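Minor capsid protein (Cafeteriavirus-dependent mavirus, PDB 6G42) probably forms the pentons of the virophage capsid, as a single jelly-roll minor capsid protein that assembles into pentamers. Local coordinates at residues R30-D35 against H287-L292. Sequence-based numbering, arbitrary orientation.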
loop_
_atom_site.group_PDB
_atom_site.type_symbol
_atom_site.label_atom_id
_atom_site.label_comp_id
_atom_site.label_asym_id
_atom_site.label_seq_id
_atom_site.Cartn_x
_atom_site.Cartn_y
_atom_site.Cartn_z
ATOM N N ARG C 30 17.813 3.176 32.096
ATOM C CA ARG C 30 16.796 4.023 32.711
ATOM C C ARG C 30 15.481 3.848 31.953
ATOM O O ARG C 30 15.449 4.052 30.740
ATOM C CB ARG C 30 17.207 5.497 32.693
ATOM C CG ARG C 30 16.227 6.411 33.438
ATOM C CD ARG C 30 16.717 7.846 33.559
ATOM N NE ARG C 30 18.046 7.923 34.173
ATOM C CZ ARG C 30 18.315 7.811 35.477
ATOM N NH1 ARG C 30 17.346 7.619 36.372
ATOM N NH2 ARG C 30 19.580 7.894 35.890
ATOM N N PRO C 31 14.397 3.460 32.657
ATOM C CA PRO C 31 13.120 3.304 31.967
ATOM C C PRO C 31 12.594 4.599 31.341
ATOM O O PRO C 31 12.811 5.685 31.885
ATOM C CB PRO C 31 12.174 2.833 33.081
ATOM C CG PRO C 31 13.054 2.194 34.081
ATOM C CD PRO C 31 14.313 3.001 34.057
ATOM N N VAL C 32 11.930 4.465 30.196
ATOM C CA VAL C 32 11.245 5.583 29.558
ATOM C C VAL C 32 10.026 5.907 30.413
ATOM O O VAL C 32 9.085 5.116 30.481
ATOM C CB VAL C 32 10.806 5.248 28.117
ATOM C CG1 VAL C 32 9.886 6.321 27.561
ATOM C CG2 VAL C 32 12.019 5.091 27.216
ATOM N N SER C 33 10.056 7.070 31.054
ATOM C CA SER C 33 9.009 7.472 31.975
ATOM C C SER C 33 8.863 8.989 32.005
ATOM O O SER C 33 9.828 9.712 31.787
ATOM C CB SER C 33 9.329 6.942 33.364
ATOM O OG SER C 33 8.211 7.067 34.216
ATOM N N VAL C 34 7.642 9.461 32.248
ATOM C CA VAL C 34 7.363 10.893 32.333
ATOM C C VAL C 34 6.365 11.186 33.435
ATOM O O VAL C 34 5.335 10.517 33.540
ATOM C CB VAL C 34 6.737 11.473 31.045
ATOM C CG1 VAL C 34 6.855 12.989 31.058
ATOM C CG2 VAL C 34 7.409 10.940 29.806
ATOM N N ASP C 35 6.667 12.213 34.223
ATOM C CA ASP C 35 5.712 12.787 35.162
ATOM C C ASP C 35 5.099 14.026 34.528
ATOM O O ASP C 35 5.775 15.042 34.352
ATOM C CB ASP C 35 6.395 13.158 36.484
ATOM C CG ASP C 35 6.874 11.939 37.263
ATOM O OD1 ASP C 35 6.150 10.914 37.317
ATOM O OD2 ASP C 35 7.981 12.017 37.841
ATOM N N HIS C 287 9.111 -6.277 30.441
ATOM C CA HIS C 287 10.351 -5.511 30.695
ATOM C C HIS C 287 10.262 -4.096 30.110
ATOM O O HIS C 287 9.614 -3.904 29.082
ATOM C CB HIS C 287 11.589 -6.254 30.174
ATOM C CG HIS C 287 11.577 -6.510 28.700
ATOM N ND1 HIS C 287 12.415 -5.853 27.825
ATOM C CD2 HIS C 287 10.834 -7.357 27.946
ATOM C CE1 HIS C 287 12.187 -6.279 26.596
ATOM N NE2 HIS C 287 11.233 -7.193 26.641
ATOM N N PRO C 288 10.917 -3.103 30.753
ATOM C CA PRO C 288 10.699 -1.713 30.340
ATOM C C PRO C 288 11.485 -1.308 29.091
ATOM O O PRO C 288 12.551 -1.869 28.808
ATOM C CB PRO C 288 11.172 -0.902 31.557
ATOM C CG PRO C 288 12.120 -1.798 32.290
ATOM C CD PRO C 288 12.009 -3.196 31.739
ATOM N N LEU C 289 10.930 -0.345 28.354
ATOM C CA LEU C 289 11.644 0.328 27.275
ATOM C C LEU C 289 12.681 1.275 27.893
ATOM O O LEU C 289 12.337 2.099 28.747
ATOM C CB LEU C 289 10.671 1.117 26.388
ATOM C CG LEU C 289 11.275 1.904 25.212
ATOM C CD1 LEU C 289 11.908 0.964 24.197
ATOM C CD2 LEU C 289 10.214 2.777 24.559
ATOM N N THR C 290 13.935 1.169 27.452
ATOM C CA THR C 290 15.032 1.932 28.066
ATOM C C THR C 290 15.598 2.996 27.130
ATOM O O THR C 290 15.518 2.867 25.916
ATOM C CB THR C 290 16.164 1.007 28.573
ATOM O OG1 THR C 290 16.754 0.311 27.474
ATOM C CG2 THR C 290 15.626 -0.009 29.583
ATOM N N LEU C 291 16.165 4.045 27.723
ATOM C CA LEU C 291 16.749 5.171 26.983
ATOM C C LEU C 291 18.171 4.882 26.475
ATOM O O LEU C 291 18.948 4.163 27.117
ATOM C CB LEU C 291 16.797 6.426 27.868
ATOM C CG LEU C 291 15.462 7.015 28.321
ATOM C CD1 LEU C 291 15.652 8.014 29.452
ATOM C CD2 LEU C 291 14.753 7.675 27.156
ATOM N N LEU C 292 18.475 5.443 25.304
ATOM C CA LEU C 292 19.845 5.652 24.845
ATOM C C LEU C 292 20.194 7.120 25.117
ATOM O O LEU C 292 19.307 7.915 25.434
ATOM C CB LEU C 292 19.971 5.346 23.350
ATOM C CG LEU C 292 19.547 3.948 22.900
ATOM C CD1 LEU C 292 19.590 3.834 21.385
ATOM C CD2 LEU C 292 20.425 2.886 23.541
HETATM O O HOH W 1 19.633 3.955 30.163
#
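Val32 N donates to Leu289 O at 2.8 Å, and Leu291 N donates to Arg30 O at 3.1 Å. The two bonds bracket Pro31 and Thr290, CA to CA 4.6 Å, a non-hydrogen-bonded antiparallel pair and the single bridge between the segments. Pro31 has no N-H to give, and this position asks for none. Each accepting oxygen also takes a CA-H contact, Thr290 CA on Arg30 O and Pro31 CA on Leu289 O. A water extends the grip by one step, accepting from Arg30 N and donating to Leu291 O.

On the inner side Val32 carries the apolar contact. Its CG2 stands anti to the carbonyl carbon and beside the backbone N, which brings it within 3.4 Å of Leu289 O, the acceptor of the Val32 N-H. The same methyl touches Leu289 CG and Leu291 CD2, each at 3.8 Å; the Val32 and Leu291 side chains cross at about a right angle. On the outer side Pro31 CB meets Pro288 CB at 4.2 Å, an exposed contact. The Arg30 chain passes Leu291 CD1 with its CD, at 4.2 Å, before its NE bonds to Leu21 O of helix 19-22.

Strands 33-37 and 286-288 both pair antiparallel with strand 272-281. The bridge lies just beyond their ends, between the residues leading into 33-37 and those leaving 286-288, with Val32 and Leu289 both backbone-bonded to Phe277. Across the jelly-roll sandwich the facing sheet closes the cluster: Val32 reaches Ile15 of strand 8-15, Val32 and Leu291 touch Ile297 of strand 296-305, and Leu289 packs on Leu58 and Ile61 of strand 49-62.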